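UBP3-associated protein BRE5 (Saccharomyces cerevisiae, PDB 2QIY) acts with UBP3 in de-ubiquitination, cleaving ubiquitin, and is represented here by the NTF2 domain of a longer protein. Local coordinates at residues S31-F36 against K73-N78; T46-K51 against D79-S84. One frame throughout, in Å; residues are numbered along the deposited sequence.

Contact 1 of 2, residues S31-F36 against K73-N78; sequences SKLAYF and KFFSRN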
ATOM      1  N   SER A  31       7.588 -16.150  17.414  1.00 20.11           N
ATOM      2  CA  SER A  31       9.020 -16.122  17.757  1.00 20.22           C
ATOM      3  C   SER A  31       9.938 -16.583  16.637  1.00 20.46           C
ATOM      4  O   SER A  31      11.165 -16.457  16.773  1.00 20.79           O
ATOM      5  CB  SER A  31       9.298 -16.922  19.051  1.00 19.74           C
ATOM      6  OG  SER A  31       9.335 -18.322  18.811  1.00 21.01           O
ATOM      7  N   LYS A  32       9.373 -17.145  15.562  1.00 19.91           N
ATOM      8  CA  LYS A  32      10.180 -17.554  14.394  1.00 19.79           C
ATOM      9  C   LYS A  32       9.923 -16.697  13.149  1.00 20.62           C
ATOM     10  O   LYS A  32      10.538 -16.909  12.091  1.00 20.46           O
ATOM     11  CB  LYS A  32       9.932 -19.021  14.044  1.00 20.52           C
ATOM     12  CG  LYS A  32      10.471 -19.994  15.051  1.00 19.10           C
ATOM     13  CD  LYS A  32      10.175 -21.400  14.581  1.00 23.46           C
ATOM     14  CE  LYS A  32      10.801 -22.429  15.482  1.00 23.64           C
ATOM     15  NZ  LYS A  32      10.179 -23.767  15.218  1.00 26.60           N
ATOM     16  N   LEU A  33       9.002 -15.746  13.263  1.00 20.81           N
ATOM     17  CA  LEU A  33       8.719 -14.814  12.160  1.00 22.29           C
ATOM     18  C   LEU A  33       9.954 -14.135  11.613  1.00 22.30           C
ATOM     19  O   LEU A  33      10.090 -13.984  10.397  1.00 22.46           O
ATOM     20  CB  LEU A  33       7.728 -13.728  12.591  1.00 23.16           C
ATOM     21  CG  LEU A  33       6.311 -14.242  12.772  1.00 25.75           C
ATOM     22  CD1 LEU A  33       5.507 -13.172  13.492  1.00 26.84           C
ATOM     23  CD2 LEU A  33       5.705 -14.518  11.388  1.00 31.10           C
ATOM     24  N   ALA A  34      10.846 -13.724  12.507  1.00 21.95           N
ATOM     25  CA  ALA A  34      12.010 -12.939  12.138  1.00 23.11           C
ATOM     26  C   ALA A  34      12.953 -13.701  11.205  1.00 23.18           C
ATOM     27  O   ALA A  34      13.712 -13.069  10.477  1.00 24.69           O
ATOM     28  CB  ALA A  34      12.761 -12.477  13.392  1.00 23.47           C
ATOM     29  N   TYR A  35      12.894 -15.041  11.220  1.00 22.94           N
ATOM     30  CA  TYR A  35      13.723 -15.910  10.358  1.00 24.30           C
ATOM     31  C   TYR A  35      13.516 -15.608   8.868  1.00 23.61           C
ATOM     32  O   TYR A  35      14.397 -15.849   8.032  1.00 23.17           O
ATOM     33  CB  TYR A  35      13.417 -17.399  10.666  1.00 24.85           C
ATOM     34  CG  TYR A  35      14.090 -18.436   9.757  1.00 26.26           C
ATOM     35  CD1 TYR A  35      13.483 -18.862   8.562  1.00 27.99           C
ATOM     36  CD2 TYR A  35      15.328 -18.995  10.101  1.00 24.69           C
ATOM     37  CE1 TYR A  35      14.105 -19.813   7.728  1.00 27.69           C
ATOM     38  CE2 TYR A  35      15.948 -19.948   9.280  1.00 27.15           C
ATOM     39  CZ  TYR A  35      15.333 -20.345   8.098  1.00 27.28           C
ATOM     40  OH  TYR A  35      15.959 -21.272   7.298  1.00 28.52           O
ATOM     41  N   PHE A  36      12.345 -15.085   8.543  1.00 24.42           N
ATOM     42  CA  PHE A  36      11.999 -14.862   7.137  1.00 24.57           C
ATOM     43  C   PHE A  36      12.407 -13.473   6.637  1.00 24.11           C
ATOM     44  O   PHE A  36      12.182 -13.129   5.466  1.00 23.38           O
ATOM     45  CB  PHE A  36      10.529 -15.224   6.947  1.00 25.91           C
ATOM     46  CG  PHE A  36      10.279 -16.714   7.206  1.00 26.94           C
ATOM     47  CD1 PHE A  36      10.020 -17.185   8.501  1.00 28.05           C
ATOM     48  CD2 PHE A  36      10.395 -17.636   6.175  1.00 29.61           C
ATOM     49  CE1 PHE A  36       9.829 -18.547   8.752  1.00 27.87           C
ATOM     50  CE2 PHE A  36      10.199 -19.011   6.402  1.00 30.45           C
ATOM     51  CZ  PHE A  36       9.918 -19.470   7.690  1.00 28.92           C
ATOM     52  N   LYS A  73      12.587  -9.496  18.622  1.00 21.24           N
ATOM     53  CA  LYS A  73      12.226  -9.063  19.969  1.00 23.89           C
ATOM     54  C   LYS A  73      10.816  -8.448  19.970  1.00 22.79           C
ATOM     55  O   LYS A  73      10.027  -8.671  20.904  1.00 22.84           O
ATOM     56  CB  LYS A  73      13.279  -8.089  20.494  1.00 24.34           C
ATOM     57  CG  LYS A  73      12.968  -7.436  21.841  1.00 28.20           C
ATOM     58  CD  LYS A  73      14.006  -6.326  22.201  1.00 29.21           C
ATOM     59  CE  LYS A  73      14.984  -6.009  21.041  1.00 35.54           C
ATOM     60  NZ  LYS A  73      15.172  -4.542  20.726  1.00 36.71           N
ATOM     61  N   PHE A  74      10.518  -7.664  18.942  1.00 22.40           N
ATOM     62  CA  PHE A  74       9.183  -7.072  18.792  1.00 21.86           C
ATOM     63  C   PHE A  74       8.088  -8.149  18.648  1.00 22.21           C
ATOM     64  O   PHE A  74       7.098  -8.141  19.387  1.00 22.02           O
ATOM     65  CB  PHE A  74       9.150  -6.073  17.618  1.00 22.23           C
ATOM     66  CG  PHE A  74       7.758  -5.616  17.259  1.00 22.19           C
ATOM     67  CD1 PHE A  74       7.135  -4.605  18.000  1.00 23.15           C
ATOM     68  CD2 PHE A  74       7.065  -6.225  16.232  1.00 23.25           C
ATOM     69  CE1 PHE A  74       5.834  -4.187  17.684  1.00 24.95           C
ATOM     70  CE2 PHE A  74       5.750  -5.825  15.893  1.00 24.21           C
ATOM     71  CZ  PHE A  74       5.137  -4.813  16.640  1.00 22.53           C
ATOM     72  N   PHE A  75       8.241  -9.074  17.707  1.00 21.49           N
ATOM     73  CA  PHE A  75       7.218 -10.114  17.542  1.00 21.36           C
ATOM     74  C   PHE A  75       7.082 -11.008  18.779  1.00 20.83           C
ATOM     75  O   PHE A  75       5.980 -11.351  19.202  1.00 21.16           O
ATOM     76  CB  PHE A  75       7.492 -10.973  16.307  1.00 21.72           C
ATOM     77  CG  PHE A  75       7.101 -10.300  15.007  1.00 21.66           C
ATOM     78  CD1 PHE A  75       7.996 -10.251  13.951  1.00 22.17           C
ATOM     79  CD2 PHE A  75       5.834  -9.735  14.845  1.00 22.12           C
ATOM     80  CE1 PHE A  75       7.643  -9.647  12.746  1.00 24.67           C
ATOM     81  CE2 PHE A  75       5.468  -9.132  13.635  1.00 23.47           C
ATOM     82  CZ  PHE A  75       6.374  -9.092  12.595  1.00 23.13           C
ATOM     83  N   SER A  76       8.221 -11.367  19.355  1.00 20.94           N
ATOM     84  CA  SER A  76       8.248 -12.235  20.514  1.00 21.61           C
ATOM     85  C   SER A  76       7.554 -11.609  21.735  1.00 22.37           C
ATOM     86  O   SER A  76       6.797 -12.305  22.442  1.00 23.89           O
ATOM     87  CB  SER A  76       9.692 -12.636  20.822  1.00 21.98           C
ATOM     88  OG  SER A  76      10.202 -13.449  19.780  1.00 21.82           O
ATOM     89  N   ARG A  77       7.799 -10.314  21.985  1.00 22.83           N
ATOM     90  CA  ARG A  77       7.165  -9.592  23.105  1.00 23.42           C
ATOM     91  C   ARG A  77       5.646  -9.586  22.978  1.00 23.63           C
ATOM     92  O   ARG A  77       4.924  -9.521  23.982  1.00 24.92           O
ATOM     93  CB  ARG A  77       7.667  -8.152  23.188  1.00 24.34           C
ATOM     94  N   ASN A  78       5.180  -9.649  21.734  1.00 23.22           N
ATOM     95  CA  ASN A  78       3.761  -9.561  21.422  1.00 23.09           C
ATOM     96  C   ASN A  78       3.180 -10.890  20.990  1.00 23.37           C
ATOM     97  O   ASN A  78       2.132 -10.934  20.326  1.00 23.24           O
ATOM     98  CB  ASN A  78       3.564  -8.521  20.319  1.00 22.38           C
ATOM     99  CG  ASN A  78       3.811  -7.137  20.828  1.00 23.77           C
ATOM    100  OD1 ASN A  78       3.132  -6.700  21.758  1.00 25.11           O
ATOM    101  ND2 ASN A  78       4.807  -6.444  20.269  1.00 22.06           N
TER
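Leu33 lays one methyl group over a face of the Phe75 ring. Its CD1 sits 3.7 Å from the centroid of that ring and only 15° off the normal, which is the geometry of a CH-pi contact. The closest pair is CD1 with Phe75 CG, at 3.6 Å, so the methyl lies nearer the root of the ring than its far end. Farther down the leucine, CB comes within 3.7 Å of Phe75 CD1, and a second carbon of the same side chain thereby meets the ring. The two side chains cross at about a right angle. Phe75 CG stands opposite its own carbonyl carbon (chi1 -78°), a turn that brings the ring out from helix 68-77 to meet Leu33. Across the ring from Leu33, the neighbouring Phe74 places CD2 over the other face, and His45 meets Phe75 edge-to-face. A branched aliphatic residue suits a flat aromatic surface, and both residues are buried. With an alanine instead of Phe75, Leu33 CD1 would probably lose the flat surface it rests on, and His45 its edge-to-face partner.

Toward the surface the contact turns polar but gains no bond between the segments. Ser76 OG touches Ser31 CA at 3.6 Å, while the hydroxyl of Ser76 is engaged by Asn72 O, one turn back in its own helix, and that of Ser31 by Asp29. Small serines suit this place, because the two backbones come as close as 4.8 Å between the CA atoms of Ser31 and Ser76. Leu33 also packs on Arg25 and Met26 of helix 11-28, so the arrangement belongs to the helical side of the NTF2 domain, where the loop following the long first helix packs against a shorter helix.

Contact 2 of 2, residues T46-K51 against D79-S84; sequences TNYQSK and DAKVRS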
ATOM      1  N   THR A  46       1.977  -2.796  13.264  1.00 20.33           N
ATOM      2  CA  THR A  46       0.982  -2.507  14.300  1.00 21.28           C
ATOM      3  C   THR A  46       1.628  -2.311  15.677  1.00 20.63           C
ATOM      4  O   THR A  46       2.317  -3.213  16.152  1.00 20.74           O
ATOM      5  CB  THR A  46       0.046  -3.678  14.374  1.00 21.33           C
ATOM      6  OG1 THR A  46      -0.410  -3.950  13.027  1.00 25.12           O
ATOM      7  CG2 THR A  46      -1.161  -3.351  15.310  1.00 23.08           C
ATOM      8  N   ASN A  47       1.402  -1.151  16.297  1.00 20.30           N
ATOM      9  CA  ASN A  47       2.049  -0.890  17.569  1.00 21.10           C
ATOM     10  C   ASN A  47       1.237  -1.474  18.716  1.00 20.74           C
ATOM     11  O   ASN A  47       0.411  -0.786  19.337  1.00 21.48           O
ATOM     12  CB  ASN A  47       2.283   0.596  17.810  1.00 20.50           C
ATOM     13  CG  ASN A  47       3.102   0.836  19.068  1.00 22.69           C
ATOM     14  OD1 ASN A  47       3.561  -0.116  19.719  1.00 22.15           O
ATOM     15  ND2 ASN A  47       3.279   2.105  19.424  1.00 23.72           N
ATOM     16  N   TYR A  48       1.477  -2.752  18.966  1.00 21.61           N
ATOM     17  CA  TYR A  48       0.764  -3.450  20.012  1.00 22.58           C
ATOM     18  C   TYR A  48       0.993  -2.859  21.409  1.00 23.51           C
ATOM     19  O   TYR A  48       0.190  -3.101  22.301  1.00 25.21           O
ATOM     20  CB  TYR A  48       1.175  -4.899  20.017  1.00 22.63           C
ATOM     21  CG  TYR A  48       0.745  -5.700  18.815  1.00 22.62           C
ATOM     22  CD1 TYR A  48       1.681  -6.233  17.956  1.00 22.33           C
ATOM     23  CD2 TYR A  48      -0.606  -5.976  18.580  1.00 24.62           C
ATOM     24  CE1 TYR A  48       1.307  -7.012  16.851  1.00 21.98           C
ATOM     25  CE2 TYR A  48      -1.000  -6.743  17.488  1.00 24.38           C
ATOM     26  CZ  TYR A  48      -0.045  -7.262  16.638  1.00 23.88           C
ATOM     27  OH  TYR A  48      -0.469  -8.048  15.586  1.00 24.04           O
ATOM     28  N   GLN A  49       2.083  -2.103  21.572  1.00 24.42           N
ATOM     29  CA  GLN A  49       2.469  -1.490  22.857  1.00 25.49           C
ATOM     30  C   GLN A  49       1.732  -0.181  23.137  1.00 26.02           C
ATOM     31  O   GLN A  49       1.784   0.342  24.266  1.00 25.66           O
ATOM     32  CB  GLN A  49       3.988  -1.243  22.852  1.00 25.78           C
ATOM     33  CG  GLN A  49       4.816  -2.375  23.437  1.00 27.07           C
ATOM     34  CD  GLN A  49       4.583  -3.662  22.722  1.00 28.52           C
ATOM     35  OE1 GLN A  49       5.158  -3.906  21.651  1.00 28.87           O
ATOM     36  NE2 GLN A  49       3.677  -4.482  23.267  1.00 26.31           N
ATOM     37  N   SER A  50       1.037   0.365  22.140  1.00 25.81           N
ATOM     38  CA  SER A  50       0.390   1.654  22.327  1.00 28.84           C
ATOM     39  C   SER A  50      -0.792   1.594  23.295  1.00 30.83           C
ATOM     40  O   SER A  50      -1.622   0.708  23.183  1.00 31.50           O
ATOM     41  CB  SER A  50      -0.069   2.247  20.997  1.00 28.42           C
ATOM     42  OG  SER A  50      -0.699   3.500  21.249  1.00 28.00           O
ATOM     43  N   LYS A  51      -0.850   2.529  24.249  1.00 33.40           N
ATOM     44  CA  LYS A  51      -2.043   2.733  25.116  1.00 35.70           C
ATOM     45  C   LYS A  51      -3.290   1.823  24.886  1.00 37.41           C
ATOM     46  O   LYS A  51      -3.971   1.841  23.818  1.00 38.76           O
ATOM     47  CB  LYS A  51      -2.465   4.204  25.122  1.00 36.56           C
ATOM     48  CG  LYS A  51      -3.415   4.615  24.019  1.00 38.03           C
ATOM     49  CD  LYS A  51      -2.739   5.432  22.937  1.00 40.17           C
ATOM     50  CE  LYS A  51      -3.711   5.689  21.771  1.00 44.04           C
ATOM     51  NZ  LYS A  51      -4.918   6.491  22.168  1.00 46.26           N
ATOM     52  N   ASP A  79       3.834 -11.969  21.415  1.00 23.24           N
ATOM     53  CA  ASP A  79       3.488 -13.321  20.975  1.00 23.57           C
ATOM     54  C   ASP A  79       1.974 -13.616  21.057  1.00 23.50           C
ATOM     55  O   ASP A  79       1.362 -14.041  20.075  1.00 22.64           O
ATOM     56  CB  ASP A  79       4.285 -14.360  21.786  1.00 23.90           C
ATOM     57  CG  ASP A  79       4.285 -15.735  21.144  1.00 24.75           C
ATOM     58  OD1 ASP A  79       3.250 -16.410  21.253  1.00 27.27           O
ATOM     59  OD2 ASP A  79       5.328 -16.147  20.561  1.00 26.55           O
ATOM     60  N   ALA A  80       1.374 -13.412  22.233  1.00 24.35           N
ATOM     61  CA  ALA A  80      -0.030 -13.762  22.431  1.00 25.06           C
ATOM     62  C   ALA A  80      -0.950 -13.008  21.471  1.00 25.35           C
ATOM     63  O   ALA A  80      -1.865 -13.589  20.851  1.00 26.16           O
ATOM     64  CB  ALA A  80      -0.434 -13.512  23.887  1.00 25.31           C
ATOM     65  N   LYS A  81      -0.705 -11.708  21.343  1.00 24.93           N
ATOM     66  CA  LYS A  81      -1.488 -10.850  20.447  1.00 25.08           C
ATOM     67  C   LYS A  81      -1.311 -11.240  18.983  1.00 23.74           C
ATOM     68  O   LYS A  81      -2.270 -11.364  18.246  1.00 23.98           O
ATOM     69  CB  LYS A  81      -1.081  -9.391  20.633  1.00 26.18           C
ATOM     70  CG  LYS A  81      -2.056  -8.568  21.431  1.00 32.77           C
ATOM     71  CD  LYS A  81      -3.258  -8.216  20.556  1.00 37.78           C
ATOM     72  CE  LYS A  81      -4.533  -8.090  21.385  1.00 40.97           C
ATOM     73  NZ  LYS A  81      -5.759  -7.996  20.532  1.00 41.90           N
ATOM     74  N   VAL A  82      -0.063 -11.461  18.582  1.00 22.28           N
ATOM     75  CA  VAL A  82       0.271 -11.783  17.205  1.00 22.11           C
ATOM     76  C   VAL A  82      -0.416 -13.112  16.820  1.00 22.20           C
ATOM     77  O   VAL A  82      -0.968 -13.245  15.721  1.00 22.41           O
ATOM     78  CB  VAL A  82       1.830 -11.825  17.000  1.00 22.43           C
ATOM     79  CG1 VAL A  82       2.173 -12.456  15.660  1.00 23.10           C
ATOM     80  CG2 VAL A  82       2.439 -10.401  17.127  1.00 22.31           C
ATOM     81  N   ARG A  83      -0.449 -14.069  17.751  1.00 21.97           N
ATOM     82  CA  ARG A  83      -1.065 -15.370  17.495  1.00 21.77           C
ATOM     83  C   ARG A  83      -2.560 -15.249  17.189  1.00 21.67           C
ATOM     84  O   ARG A  83      -3.181 -16.175  16.648  1.00 23.06           O
ATOM     85  CB  ARG A  83      -0.876 -16.277  18.716  1.00 21.21           C
ATOM     86  CG  ARG A  83       0.504 -16.916  18.787  1.00 22.24           C
ATOM     87  CD  ARG A  83       0.626 -17.847  20.006  1.00 22.01           C
ATOM     88  NE  ARG A  83       1.952 -18.479  20.054  1.00 24.00           N
ATOM     89  CZ  ARG A  83       2.200 -19.710  19.623  1.00 27.38           C
ATOM     90  NH1 ARG A  83       1.205 -20.453  19.157  1.00 27.65           N
ATOM     91  NH2 ARG A  83       3.432 -20.220  19.694  1.00 28.14           N
ATOM     92  N   SER A  84      -3.146 -14.129  17.582  1.00 21.16           N
ATOM     93  CA  SER A  84      -4.596 -13.964  17.474  1.00 22.04           C
ATOM     94  C   SER A  84      -4.981 -13.145  16.237  1.00 21.99           C
ATOM     95  O   SER A  84      -6.155 -12.847  16.040  1.00 22.58           O
ATOM     96  CB  SER A  84      -5.167 -13.350  18.754  1.00 22.15           C
ATOM     97  OG  SER A  84      -4.858 -11.965  18.869  1.00 24.36           O
TER
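Residues 46-51 leave strand 41-46 and fold into a type I beta turn from Asn47 to Ser50, facing the short helix 79-82; the backbones stay apart, the nearest CA atoms, those of Tyr48 and Lys81, being 7.7 Å from each other. Asn47 shapes the turn through an Asx turn, its OD1 accepting from Gln49 N at 3.1 Å, with the donor lying above the carbonyl plane. On the helical side, Lys81 O receives both the backbone N and the hydroxyl of Ser84, the latter bond being 2.7 Å from Ser84 OG to Lys81 O.

A large side chain is needed to span such a separation, and Tyr48 does so. Its CE1 rests 3.6 Å from Val82 CG2, and the two side chains meet roughly at right angles. Val82 CG1 is anti to the backbone N (chi1 168°), which leaves CG2 as the methyl that reaches the tyrosine. Lys81 CB lies over one face of the Tyr48 ring, and Lys81 CD comes within 4.0 Å of Tyr48 CD2, while the bent chain carries its amino end away; Thr46 CG2 lies over the opposite face. The phenol oxygen is held by Trp114 NE1 of strand 103-114.

Within 79-84, Asp79 and Arg83 form a salt bridge: Arg83 NE donates to the syn lone pair of Asp79 OD1 at 2.7 Å, and the oxygen lies in the guanidinium plane. Between the segments the chemistry is apolar, resting on the ring carbons of Tyr48 against aliphatic carbons of Lys81 and Val82; the Tyr48 hydroxyl turns to Trp114, while Asp79 and Arg83 satisfy each other within their own segment.

In the fold
Contacts 1 and 2 lie about 11 Å apart, centre to centre, within the same NTF2 domain, and their segments alternate along the chain: 31-36, 46-51, 73-78, then 79-84. Helices 68-77 and 79-82 follow each other; the loop after helix 11-28 packs on the first, and the turn after strand 41-46 on the second. The contacts also touch: Asn78 OD1 and Gln49 NE2 are 2.7 Å apart, a probable hydrogen bond, and Phe74 packs on Tyr48. Together they join two connections flanking the early strands to the consecutive helices that precede strand 85-97, an edge strand of the mixed sheet within this chain.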